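Local coordinates for protein putative S41 protease (Bacteroides fragilis NCTC 9343, PDB 3K50) that is probably a serine peptidase of family S41 that cleaves peptide bonds and carries a PDZ domain, although its function has not been established, at residues D68-F76 / T164-V172; Y90-V98 / L108-M116. All blocks are in the same frame, centred on the assembly; numbering follows the deposited sequence.

Interaction 1 of 2, residues D68-F76 / T164-V172; sequences DEPIPSYGF and TMPASRSLV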
ATOM      1  N   ASP A  68     -18.896  10.109   3.448  1.00 48.67           N
ATOM      2  CA  ASP A  68     -19.739  10.186   2.249  1.00 50.81           C
ATOM      3  C   ASP A  68     -18.870  10.208   0.995  1.00 52.75           C
ATOM      4  O   ASP A  68     -19.218   9.580  -0.009  1.00 55.76           O
ATOM      5  CB  ASP A  68     -20.678  11.393   2.305  1.00 53.28           C
ATOM      6  CG  ASP A  68     -21.842  11.183   3.277  1.00 56.92           C
ATOM      7  OD1 ASP A  68     -22.180  10.012   3.533  1.00 63.99           O
ATOM      8  OD2 ASP A  68     -22.436  12.169   3.773  1.00 67.21           O
ATOM      9  N   GLU A  69     -17.734  10.908   1.058  1.00 50.58           N
ATOM     10  CA  GLU A  69     -16.772  10.942  -0.033  1.00 48.90           C
ATOM     11  C   GLU A  69     -15.397  11.047   0.586  1.00 44.98           C
ATOM     12  O   GLU A  69     -15.300  11.358   1.772  1.00 42.66           O
ATOM     13  CB  GLU A  69     -17.034  12.134  -0.954  1.00 48.16           C
ATOM     14  CG  GLU A  69     -16.878  13.492  -0.309  1.00 54.09           C
ATOM     15  CD  GLU A  69     -17.108  14.662  -1.282  1.00 54.95           C
ATOM     16  OE1 GLU A  69     -17.440  14.439  -2.476  1.00 62.61           O
ATOM     17  OE2 GLU A  69     -16.942  15.821  -0.842  1.00 60.51           O
ATOM     18  N   PRO A  70     -14.329  10.732  -0.173  1.00 43.72           N
ATOM     19  CA  PRO A  70     -12.991  10.953   0.420  1.00 41.12           C
ATOM     20  C   PRO A  70     -12.735  12.413   0.825  1.00 39.98           C
ATOM     21  O   PRO A  70     -13.184  13.355   0.144  1.00 37.13           O
ATOM     22  CB  PRO A  70     -12.022  10.511  -0.701  1.00 42.22           C
ATOM     23  CG  PRO A  70     -12.819   9.516  -1.536  1.00 42.50           C
ATOM     24  CD  PRO A  70     -14.246  10.079  -1.506  1.00 43.95           C
ATOM     25  N   ILE A  71     -12.023  12.600   1.930  1.00 39.43           N
ATOM     26  CA  ILE A  71     -11.714  13.937   2.405  1.00 36.82           C
ATOM     27  C   ILE A  71     -11.034  14.659   1.243  1.00 34.47           C
ATOM     28  O   ILE A  71     -10.167  14.085   0.590  1.00 36.58           O
ATOM     29  CB  ILE A  71     -10.776  13.902   3.614  1.00 39.04           C
ATOM     30  CG1 ILE A  71     -11.480  13.297   4.841  1.00 41.63           C
ATOM     31  CG2 ILE A  71     -10.335  15.331   3.952  1.00 37.32           C
ATOM     32  CD1 ILE A  71     -10.555  12.718   5.909  1.00 44.17           C
ATOM     33  N   PRO A  72     -11.456  15.879   0.926  1.00 36.01           N
ATOM     34  CA  PRO A  72     -10.791  16.567  -0.214  1.00 33.01           C
ATOM     35  C   PRO A  72      -9.295  16.757  -0.034  1.00 33.63           C
ATOM     36  O   PRO A  72      -8.810  16.888   1.097  1.00 32.70           O
ATOM     37  CB  PRO A  72     -11.502  17.917  -0.302  1.00 35.04           C
ATOM     38  CG  PRO A  72     -12.767  17.760   0.454  1.00 31.60           C
ATOM     39  CD  PRO A  72     -12.557  16.680   1.494  1.00 36.37           C
ATOM     40  N   SER A  73      -8.563  16.764  -1.149  1.00 34.07           N
ATOM     41  CA  SER A  73      -7.088  16.879  -1.104  1.00 32.94           C
ATOM     42  C   SER A  73      -6.558  17.343  -2.433  1.00 31.40           C
ATOM     43  O   SER A  73      -7.312  17.401  -3.407  1.00 30.80           O
ATOM     44  CB  SER A  73      -6.413  15.550  -0.714  1.00 37.08           C
ATOM     45  OG  SER A  73      -6.535  14.545  -1.712  1.00 37.60           O
ATOM     46  N   TYR A  74      -5.276  17.732  -2.444  1.00 30.82           N
ATOM     47  CA  TYR A  74      -4.624  18.236  -3.669  1.00 31.72           C
ATOM     48  C   TYR A  74      -4.139  17.090  -4.591  1.00 32.29           C
ATOM     49  O   TYR A  74      -3.883  17.298  -5.774  1.00 33.53           O
ATOM     50  CB  TYR A  74      -3.463  19.138  -3.295  1.00 33.27           C
ATOM     51  CG  TYR A  74      -3.847  20.519  -2.757  1.00 32.79           C
ATOM     52  CD1 TYR A  74      -4.547  21.445  -3.549  1.00 29.34           C
ATOM     53  CD2 TYR A  74      -3.440  20.914  -1.507  1.00 32.21           C
ATOM     54  CE1 TYR A  74      -4.886  22.732  -3.052  1.00 34.71           C
ATOM     55  CE2 TYR A  74      -3.717  22.190  -1.015  1.00 33.29           C
ATOM     56  CZ  TYR A  74      -4.435  23.087  -1.781  1.00 37.22           C
ATOM     57  OH  TYR A  74      -4.680  24.306  -1.256  1.00 36.22           O
ATOM     58  N   GLY A  75      -4.008  15.898  -4.028  1.00 29.83           N
ATOM     59  CA  GLY A  75      -3.654  14.711  -4.769  1.00 30.71           C
ATOM     60  C   GLY A  75      -2.177  14.369  -4.735  1.00 32.56           C
ATOM     61  O   GLY A  75      -1.701  13.683  -5.651  1.00 34.31           O
ATOM     62  N   PHE A  76      -1.415  14.834  -3.736  1.00 31.29           N
ATOM     63  CA  PHE A  76      -0.006  14.399  -3.647  1.00 30.44           C
ATOM     64  C   PHE A  76       0.428  14.037  -2.241  1.00 31.88           C
ATOM     65  O   PHE A  76      -0.104  14.553  -1.273  1.00 30.62           O
ATOM     66  CB  PHE A  76       0.944  15.437  -4.211  1.00 29.63           C
ATOM     67  CG  PHE A  76       1.060  16.712  -3.351  1.00 29.25           C
ATOM     68  CD1 PHE A  76       0.143  17.724  -3.474  1.00 30.34           C
ATOM     69  CD2 PHE A  76       2.107  16.862  -2.437  1.00 32.25           C
ATOM     70  CE1 PHE A  76       0.246  18.873  -2.707  1.00 30.06           C
ATOM     71  CE2 PHE A  76       2.192  17.981  -1.651  1.00 28.20           C
ATOM     72  CZ  PHE A  76       1.269  18.995  -1.800  1.00 30.34           C
ATOM     73  N   THR A 164       0.761  27.065 -10.698  1.00 34.42           N
ATOM     74  CA  THR A 164      -0.500  27.320 -10.001  1.00 35.27           C
ATOM     75  C   THR A 164      -1.208  26.006  -9.782  1.00 35.61           C
ATOM     76  O   THR A 164      -1.453  25.278 -10.756  1.00 34.15           O
ATOM     77  CB  THR A 164      -1.402  28.220 -10.844  1.00 39.67           C
ATOM     78  OG1 THR A 164      -0.688  29.430 -11.084  1.00 30.96           O
ATOM     79  CG2 THR A 164      -2.727  28.509 -10.126  1.00 36.95           C
HETATM   80  N   MSE A 165      -1.524  25.691  -8.519  1.00 36.07           N
HETATM   81  CA  MSE A 165      -2.200  24.453  -8.179  1.00 34.62           C
HETATM   82  C   MSE A 165      -3.657  24.750  -7.875  1.00 36.56           C
HETATM   83  O   MSE A 165      -3.954  25.553  -6.996  1.00 35.87           O
HETATM   84  CB  MSE A 165      -1.570  23.757  -6.968  1.00 31.85           C
HETATM   85  CG  MSE A 165      -2.148  22.399  -6.771  1.00 35.73           C
HETATM   86 SE   MSE A 165      -1.149  21.332  -5.562  0.75 29.13          SE
HETATM   87  CE  MSE A 165      -1.232  22.478  -3.997  1.00 33.92           C
ATOM     88  N   PRO A 166      -4.583  24.070  -8.568  1.00 36.22           N
ATOM     89  CA  PRO A 166      -5.996  24.360  -8.294  1.00 33.05           C
ATOM     90  C   PRO A 166      -6.429  23.914  -6.903  1.00 34.77           C
ATOM     91  O   PRO A 166      -5.680  23.182  -6.218  1.00 30.52           O
ATOM     92  CB  PRO A 166      -6.758  23.577  -9.385  1.00 36.72           C
ATOM     93  CG  PRO A 166      -5.740  23.012 -10.302  1.00 37.61           C
ATOM     94  CD  PRO A 166      -4.402  23.047  -9.608  1.00 37.25           C
ATOM     95  N   ALA A 167      -7.624  24.354  -6.486  1.00 34.11           N
ATOM     96  CA  ALA A 167      -8.152  24.040  -5.164  1.00 34.32           C
ATOM     97  C   ALA A 167      -8.335  22.545  -4.997  1.00 33.46           C
ATOM     98  O   ALA A 167      -8.619  21.823  -5.965  1.00 33.15           O
ATOM     99  CB  ALA A 167      -9.482  24.789  -4.893  1.00 32.46           C
ATOM    100  N   SER A 168      -8.157  22.076  -3.765  1.00 32.83           N
ATOM    101  CA  SER A 168      -8.349  20.674  -3.484  1.00 30.63           C
ATOM    102  C   SER A 168      -9.764  20.188  -3.783  1.00 31.90           C
ATOM    103  O   SER A 168     -10.693  20.972  -3.858  1.00 32.94           O
ATOM    104  CB  SER A 168      -8.027  20.387  -2.027  1.00 32.20           C
ATOM    105  OG  SER A 168      -8.697  21.259  -1.157  1.00 29.06           O
ATOM    106  N   ARG A 169      -9.928  18.884  -3.950  1.00 32.21           N
ATOM    107  CA  ARG A 169     -11.254  18.324  -4.200  1.00 34.15           C
ATOM    108  C   ARG A 169     -11.226  16.880  -3.817  1.00 30.35           C
ATOM    109  O   ARG A 169     -10.175  16.392  -3.506  1.00 32.01           O
ATOM    110  CB  ARG A 169     -11.717  18.548  -5.637  1.00 36.37           C
ATOM    111  CG  ARG A 169     -10.878  17.963  -6.683  1.00 39.73           C
ATOM    112  CD  ARG A 169     -11.288  18.558  -8.015  1.00 45.51           C
ATOM    113  NE  ARG A 169     -10.502  17.871  -9.017  1.00 46.19           N
ATOM    114  CZ  ARG A 169      -9.570  18.396  -9.807  1.00 45.51           C
ATOM    115  NH1 ARG A 169      -9.270  19.699  -9.863  1.00 45.59           N
ATOM    116  NH2 ARG A 169      -8.968  17.566 -10.611  1.00 48.86           N
ATOM    117  N   SER A 170     -12.399  16.250  -3.715  1.00 32.89           N
ATOM    118  CA  SER A 170     -12.500  14.858  -3.289  1.00 34.70           C
ATOM    119  C   SER A 170     -12.015  13.978  -4.442  1.00 34.89           C
ATOM    120  O   SER A 170     -12.576  14.052  -5.534  1.00 35.16           O
ATOM    121  CB  SER A 170     -13.957  14.523  -2.916  1.00 35.34           C
ATOM    122  OG  SER A 170     -14.043  13.164  -2.485  1.00 38.11           O
ATOM    123  N   LEU A 171     -10.995  13.156  -4.212  1.00 35.45           N
ATOM    124  CA  LEU A 171     -10.377  12.353  -5.290  1.00 35.52           C
ATOM    125  C   LEU A 171     -10.471  10.854  -5.078  1.00 36.96           C
ATOM    126  O   LEU A 171     -10.515  10.356  -3.949  1.00 37.05           O
ATOM    127  CB  LEU A 171      -8.882  12.670  -5.392  1.00 38.25           C
ATOM    128  CG  LEU A 171      -8.497  14.132  -5.622  1.00 35.23           C
ATOM    129  CD1 LEU A 171      -7.003  14.320  -5.366  1.00 34.62           C
ATOM    130  CD2 LEU A 171      -8.929  14.642  -6.997  1.00 29.73           C
ATOM    131  N   VAL A 172     -10.463  10.136  -6.181  1.00 36.33           N
ATOM    132  CA  VAL A 172     -10.456   8.701  -6.144  1.00 39.93           C
ATOM    133  C   VAL A 172      -9.180   8.253  -6.845  1.00 39.47           C
ATOM    134  O   VAL A 172      -8.953   8.596  -8.014  1.00 39.68           O
ATOM    135  CB  VAL A 172     -11.664   8.129  -6.840  1.00 42.38           C
ATOM    136  CG1 VAL A 172     -11.456   6.615  -7.108  1.00 46.98           C
ATOM    137  CG2 VAL A 172     -12.878   8.364  -5.971  1.00 48.37           C
TER
HETATM  138  O   HOH W   1      -9.394  13.299  -1.850  1.00 39.52           O
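Tyr-74 lies with its ring between two side chains of segment 164-172. The CE methyl of selenomethionine Met-165 sits over the centre of one face, 3.5 Å from the centroid of the Tyr-74 ring, a CH-pi contact. The opposite face takes Ser-168 CB, which is shifted toward the rim. At the ring edge, in plane, Pro-166 O lies 3.3 Å from Tyr-74 CE1. This carbonyl is buried and has no hydrogen-bond partner. Met-165 places its CG anti to the backbone N (chi1 -171°). Its chain runs extended to SE and bends there, turning CE onto the tyrosine. SE of Met-165 is oblique to the Tyr-74 ring, 4.5 Å from its centroid, and also to the Phe-76 ring, 4.0 Å from Phe-76 CE1; both are Met-aromatic contacts. Nearby the backbones meet in a single antiparallel bridge, the hydrogen-bonded pair Ser-73 and Arg-169. Ser-73 N gives a bond of 2.9 Å to Arg-169 O, and Arg-169 N returns one to Ser-73 O. The segments enter and leave the five-stranded antiparallel sheet of the PDZ region. Segment 68-76 leads into strand 76-82. Segment 164-172 begins on the last residues of strand 154-165. Further along, Ser-170 OG donates a 2.8 Å hydrogen bond to Pro-70 O, in the carbonyl plane and on a lone pair. A water links Ile-71 O, Ser-73 OG and Leu-171 N. Leu-171 CD1 presses on Gly-75 CA at 3.4 Å, a tight fit. At phi 96° and psi 23°, a CB on Gly-75 would run into Tyr-74 O. In the second shell, Tyr-74 OH bonds to Ser-134 O and Ser-168 OG to Gly-133 N, which ties both to the loop before strand 136-146. Arg-169 forms a salt bridge with Glu-105 of helix 102-105.

Interaction 2 of 2, residues Y90-V98 / L108-M116; sequences YNALISYVV and LQRGHWIMM
Leu-93 and Trp-113 face each other as a non-hydrogen-bonded antiparallel pair. The leucine lies over one face of the indole, with CD1 3.6 Å from the centroid of the five-membered ring of Trp-113. Leu-93 CG is anti to the backbone N (chi1 175°), and this lays CB and both methyls along the indole. Asn-91 CB meets the same ring system obliquely at Trp-113 CE3.

Ala-92 and Ile-114 form a hydrogen-bonded antiparallel pair through two backbone bonds, and their side chains lie on the opposite face of the sheet from Leu-93 and Trp-113. Ile-94 CD1 packs near this pair, 3.7 Å from Leu-108 CD1, with the two side chains crossing at about a right angle. Ile-94 also exchanges backbone bonds with His-112 O and Gly-111 N. There segment 108-116 makes a type II turn from Gln-109 to His-112. Gly-111 has a positive phi of 103°, where a CB would crowd Arg-110 O.

Arg-110 stretches out to place NH1 2.9 Å from Ser-95 O. The carbonyl oxygen lies in the guanidinium plane, and the donor sits on one of its lone pairs. NH2 of Arg-110 also forms a salt bridge with Glu-372.

The two strands are neighbours inside the antiparallel PDZ sheet. Strand 76-82 flanks 90-97, and strand 136-146 flanks 113-117. Helix 102-105 lies in the connection between the two segments.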
ATOM      1  N   TYR A  90      10.951  24.352   5.560  1.00 38.77           N
ATOM      2  CA  TYR A  90      11.121  22.996   5.053  1.00 39.02           C
ATOM      3  C   TYR A  90      10.751  22.963   3.608  1.00 36.17           C
ATOM      4  O   TYR A  90       9.944  23.756   3.172  1.00 35.81           O
ATOM      5  CB  TYR A  90      10.191  22.024   5.778  1.00 39.69           C
ATOM      6  CG  TYR A  90      10.489  21.811   7.230  1.00 39.98           C
ATOM      7  CD1 TYR A  90      10.061  22.720   8.206  1.00 45.07           C
ATOM      8  CD2 TYR A  90      11.163  20.670   7.640  1.00 41.92           C
ATOM      9  CE1 TYR A  90      10.356  22.495   9.561  1.00 38.60           C
ATOM     10  CE2 TYR A  90      11.453  20.444   8.942  1.00 36.82           C
ATOM     11  CZ  TYR A  90      11.073  21.361   9.899  1.00 41.27           C
ATOM     12  OH  TYR A  90      11.373  21.063  11.190  1.00 46.17           O
ATOM     13  N   ASN A  91      11.355  22.034   2.879  1.00 36.30           N
ATOM     14  CA  ASN A  91      11.005  21.740   1.487  1.00 34.96           C
ATOM     15  C   ASN A  91      10.228  20.426   1.482  1.00 33.10           C
ATOM     16  O   ASN A  91      10.588  19.503   2.208  1.00 27.99           O
ATOM     17  CB  ASN A  91      12.252  21.617   0.623  1.00 33.70           C
ATOM     18  CG  ASN A  91      12.941  22.933   0.411  1.00 35.13           C
ATOM     19  OD1 ASN A  91      12.293  23.931   0.181  1.00 37.81           O
ATOM     20  ND2 ASN A  91      14.282  22.933   0.449  1.00 32.62           N
ATOM     21  N   ALA A  92       9.161  20.347   0.683  1.00 31.80           N
ATOM     22  CA  ALA A  92       8.351  19.136   0.591  1.00 28.27           C
ATOM     23  C   ALA A  92       8.665  18.314  -0.689  1.00 30.53           C
ATOM     24  O   ALA A  92       8.344  18.738  -1.805  1.00 29.77           O
ATOM     25  CB  ALA A  92       6.849  19.473   0.666  1.00 27.57           C
ATOM     26  N   LEU A  93       9.283  17.149  -0.513  1.00 30.12           N
ATOM     27  CA  LEU A  93       9.632  16.264  -1.611  1.00 30.73           C
ATOM     28  C   LEU A  93       8.410  15.420  -1.976  1.00 29.96           C
ATOM     29  O   LEU A  93       7.929  14.653  -1.144  1.00 29.89           O
ATOM     30  CB  LEU A  93      10.804  15.330  -1.226  1.00 31.50           C
ATOM     31  CG  LEU A  93      11.197  14.260  -2.239  1.00 31.15           C
ATOM     32  CD1 LEU A  93      11.486  14.893  -3.585  1.00 27.91           C
ATOM     33  CD2 LEU A  93      12.418  13.413  -1.794  1.00 27.95           C
ATOM     34  N   ILE A  94       7.940  15.532  -3.227  1.00 28.96           N
ATOM     35  CA  ILE A  94       6.739  14.787  -3.655  1.00 29.09           C
ATOM     36  C   ILE A  94       7.070  13.320  -3.920  1.00 26.04           C
ATOM     37  O   ILE A  94       7.978  13.031  -4.696  1.00 26.34           O
ATOM     38  CB  ILE A  94       6.068  15.470  -4.877  1.00 26.93           C
ATOM     39  CG1 ILE A  94       5.564  16.854  -4.449  1.00 29.24           C
ATOM     40  CG2 ILE A  94       4.924  14.593  -5.406  1.00 24.69           C
ATOM     41  CD1 ILE A  94       5.032  17.752  -5.589  1.00 29.54           C
ATOM     42  N   SER A  95       6.307  12.404  -3.307  1.00 27.65           N
ATOM     43  CA  SER A  95       6.502  10.993  -3.424  1.00 28.02           C
ATOM     44  C   SER A  95       5.454  10.271  -4.306  1.00 28.15           C
ATOM     45  O   SER A  95       5.698   9.177  -4.713  1.00 27.54           O
ATOM     46  CB  SER A  95       6.403  10.357  -2.025  1.00 29.27           C
ATOM     47  OG  SER A  95       5.110  10.650  -1.433  1.00 28.66           O
ATOM     48  N   TYR A  96       4.298  10.872  -4.555  1.00 27.91           N
ATOM     49  CA  TYR A  96       3.196  10.220  -5.264  1.00 26.52           C
ATOM     50  C   TYR A  96       2.233  11.326  -5.705  1.00 29.72           C
ATOM     51  O   TYR A  96       1.971  12.289  -4.920  1.00 29.43           O
ATOM     52  CB  TYR A  96       2.497   9.258  -4.310  1.00 29.93           C
ATOM     53  CG  TYR A  96       1.485   8.335  -4.940  1.00 27.37           C
ATOM     54  CD1 TYR A  96       0.199   8.696  -5.021  1.00 22.76           C
ATOM     55  CD2 TYR A  96       1.827   7.042  -5.351  1.00 26.11           C
ATOM     56  CE1 TYR A  96      -0.754   7.857  -5.563  1.00 35.86           C
ATOM     57  CE2 TYR A  96       0.896   6.200  -5.860  1.00 29.87           C
ATOM     58  CZ  TYR A  96      -0.403   6.619  -5.967  1.00 28.49           C
ATOM     59  OH  TYR A  96      -1.380   5.810  -6.499  1.00 33.88           O
ATOM     60  N   VAL A  97       1.763  11.254  -6.954  1.00 25.77           N
ATOM     61  CA  VAL A  97       0.766  12.203  -7.477  1.00 23.86           C
ATOM     62  C   VAL A  97      -0.413  11.385  -7.993  1.00 27.90           C
ATOM     63  O   VAL A  97      -0.233  10.474  -8.834  1.00 27.81           O
ATOM     64  CB  VAL A  97       1.368  13.055  -8.610  1.00 29.81           C
ATOM     65  CG1 VAL A  97       0.300  13.946  -9.314  1.00 23.53           C
ATOM     66  CG2 VAL A  97       2.480  13.909  -8.044  1.00 20.87           C
ATOM     67  N   VAL A  98      -1.613  11.713  -7.530  1.00 27.36           N
ATOM     68  CA  VAL A  98      -2.818  11.054  -7.939  1.00 27.30           C
ATOM     69  C   VAL A  98      -3.207  11.544  -9.337  1.00 26.69           C
ATOM     70  O   VAL A  98      -3.256  12.761  -9.558  1.00 29.69           O
ATOM     71  CB  VAL A  98      -3.979  11.358  -6.955  1.00 24.80           C
ATOM     72  CG1 VAL A  98      -5.307  10.924  -7.509  1.00 25.43           C
ATOM     73  CG2 VAL A  98      -3.717  10.703  -5.560  1.00 24.94           C
ATOM     74  N   LEU A 108       2.939  18.729 -11.506  1.00 38.02           N
ATOM     75  CA  LEU A 108       3.809  18.172 -10.480  1.00 31.62           C
ATOM     76  C   LEU A 108       4.043  16.686 -10.703  1.00 31.12           C
ATOM     77  O   LEU A 108       3.191  15.964 -11.238  1.00 29.50           O
ATOM     78  CB  LEU A 108       3.256  18.445  -9.085  1.00 33.58           C
ATOM     79  CG  LEU A 108       3.117  19.877  -8.547  1.00 28.82           C
ATOM     80  CD1 LEU A 108       2.384  19.827  -7.228  1.00 29.86           C
ATOM     81  CD2 LEU A 108       4.474  20.529  -8.388  1.00 32.74           C
ATOM     82  N   GLN A 109       5.215  16.239 -10.274  1.00 28.46           N
ATOM     83  CA  GLN A 109       5.632  14.869 -10.429  1.00 31.02           C
ATOM     84  C   GLN A 109       6.422  14.436  -9.226  1.00 28.84           C
ATOM     85  O   GLN A 109       7.029  15.260  -8.551  1.00 29.42           O
ATOM     86  CB  GLN A 109       6.611  14.742 -11.614  1.00 34.10           C
ATOM     87  CG  GLN A 109       6.077  15.083 -12.956  1.00 37.40           C
ATOM     88  CD  GLN A 109       7.045  14.708 -14.031  1.00 40.99           C
ATOM     89  OE1 GLN A 109       7.330  13.522 -14.246  1.00 47.47           O
ATOM     90  NE2 GLN A 109       7.574  15.701 -14.695  1.00 35.78           N
ATOM     91  N   ARG A 110       6.462  13.150  -8.991  1.00 29.78           N
ATOM     92  CA  ARG A 110       7.370  12.588  -7.994  1.00 27.58           C
ATOM     93  C   ARG A 110       8.808  13.037  -8.276  1.00 28.24           C
ATOM     94  O   ARG A 110       9.282  12.932  -9.425  1.00 31.93           O
ATOM     95  CB  ARG A 110       7.241  11.061  -8.042  1.00 29.29           C
ATOM     96  CG  ARG A 110       8.252  10.354  -7.182  1.00 30.81           C
ATOM     97  CD  ARG A 110       8.086   8.893  -7.266  1.00 25.46           C
ATOM     98  NE  ARG A 110       9.258   8.178  -6.654  1.00 38.81           N
ATOM     99  CZ  ARG A 110       9.282   7.726  -5.416  1.00 32.63           C
ATOM    100  NH1 ARG A 110       8.241   7.891  -4.635  1.00 45.43           N
ATOM    101  NH2 ARG A 110      10.329   7.105  -4.945  1.00 32.34           N
ATOM    102  N   GLY A 111       9.503  13.547  -7.249  1.00 27.40           N
ATOM    103  CA  GLY A 111      10.854  14.087  -7.382  1.00 27.72           C
ATOM    104  C   GLY A 111      10.856  15.614  -7.380  1.00 28.38           C
ATOM    105  O   GLY A 111      11.880  16.241  -7.193  1.00 28.03           O
ATOM    106  N   HIS A 112       9.712  16.222  -7.638  1.00 27.55           N
ATOM    107  CA  HIS A 112       9.612  17.657  -7.477  1.00 29.11           C
ATOM    108  C   HIS A 112       9.545  17.978  -6.004  1.00 29.93           C
ATOM    109  O   HIS A 112       9.019  17.201  -5.194  1.00 29.08           O
ATOM    110  CB  HIS A 112       8.355  18.219  -8.117  1.00 31.84           C
ATOM    111  CG  HIS A 112       8.470  18.432  -9.587  1.00 34.20           C
ATOM    112  ND1 HIS A 112       7.439  18.170 -10.453  1.00 36.04           N
ATOM    113  CD2 HIS A 112       9.496  18.891 -10.345  1.00 35.64           C
ATOM    114  CE1 HIS A 112       7.820  18.458 -11.679  1.00 33.13           C
ATOM    115  NE2 HIS A 112       9.065  18.895 -11.640  1.00 36.46           N
ATOM    116  N   TRP A 113      10.049  19.153  -5.669  1.00 30.42           N
ATOM    117  CA  TRP A 113      10.041  19.637  -4.296  1.00 32.60           C
ATOM    118  C   TRP A 113       9.251  20.926  -4.260  1.00 32.10           C
ATOM    119  O   TRP A 113       9.469  21.783  -5.119  1.00 29.69           O
ATOM    120  CB  TRP A 113      11.440  19.971  -3.830  1.00 31.72           C
ATOM    121  CG  TRP A 113      12.414  18.843  -3.760  1.00 36.13           C
ATOM    122  CD1 TRP A 113      12.992  18.211  -4.798  1.00 33.79           C
ATOM    123  CD2 TRP A 113      13.005  18.298  -2.577  1.00 31.99           C
ATOM    124  NE1 TRP A 113      13.892  17.271  -4.349  1.00 36.52           N
ATOM    125  CE2 TRP A 113      13.916  17.303  -2.985  1.00 39.62           C
ATOM    126  CE3 TRP A 113      12.829  18.525  -1.211  1.00 30.35           C
ATOM    127  CZ2 TRP A 113      14.643  16.534  -2.081  1.00 33.97           C
ATOM    128  CZ3 TRP A 113      13.582  17.790  -0.315  1.00 34.82           C
ATOM    129  CH2 TRP A 113      14.484  16.794  -0.764  1.00 32.47           C
ATOM    130  N   ILE A 114       8.298  21.038  -3.339  1.00 32.07           N
ATOM    131  CA  ILE A 114       7.557  22.285  -3.140  1.00 27.29           C
ATOM    132  C   ILE A 114       8.397  23.114  -2.152  1.00 29.48           C
ATOM    133  O   ILE A 114       8.702  22.656  -1.042  1.00 30.83           O
ATOM    134  CB  ILE A 114       6.160  22.067  -2.602  1.00 26.13           C
ATOM    135  CG1 ILE A 114       5.317  21.199  -3.532  1.00 30.26           C
ATOM    136  CG2 ILE A 114       5.423  23.390  -2.483  1.00 24.20           C
ATOM    137  CD1 ILE A 114       3.898  20.916  -2.955  1.00 30.62           C
HETATM  138  N   MSE A 115       8.783  24.317  -2.560  1.00 31.67           N
HETATM  139  CA  MSE A 115       9.675  25.187  -1.761  1.00 34.65           C
HETATM  140  C   MSE A 115       9.000  26.412  -1.129  1.00 37.01           C
HETATM  141  O   MSE A 115       9.468  26.902  -0.090  1.00 35.23           O
HETATM  142  CB  MSE A 115      10.839  25.674  -2.612  1.00 34.89           C
HETATM  143  CG  MSE A 115      11.652  24.566  -3.214  1.00 35.56           C
HETATM  144 SE   MSE A 115      13.069  25.218  -4.311  0.75 31.31          SE
HETATM  145  CE  MSE A 115      14.450  25.647  -2.929  1.00 33.22           C
HETATM  146  N   MSE A 116       7.955  26.934  -1.787  1.00 39.43           N
HETATM  147  CA  MSE A 116       7.166  28.075  -1.279  1.00 39.20           C
HETATM  148  C   MSE A 116       5.729  27.943  -1.703  1.00 40.24           C
HETATM  149  O   MSE A 116       5.443  27.330  -2.745  1.00 39.24           O
HETATM  150  CB  MSE A 116       7.664  29.371  -1.875  1.00 41.07           C
HETATM  151  CG  MSE A 116       9.142  29.541  -1.757  1.00 51.60           C
HETATM  152 SE   MSE A 116       9.734  30.154  -0.065  0.75 55.56          SE
HETATM  153  CE  MSE A 116       9.843  31.961  -0.809  1.00 36.24           C
TER
HETATM  154  O   HOH W   2       9.751  26.412   2.461  1.00 42.01           O
HETATM  155  O   HOH W   3      12.538  26.582   0.596  1.00 43.40           O

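Both interactions reach the same antiparallel sheet of the PDZ region, with centres about 16 Å apart. Segments 90-98 and 108-116 are nested within the loop that 68-76 and 164-172 close. Phe-76 joins the contacts directly. Its CZ is 3.5 Å from Ile-114 CD1, and its CD2 packs on Ile-94 CG1. On the backbone side, Phe-76 CB packs 3.4 Å from Tyr-96 O. Gly-75 O and Val-98 N, 2.7 Å apart, probably form a hydrogen bond. The glycerol bound to Ser-95 OG, probably from the crystallisation liquor, is on the interaction 2 side.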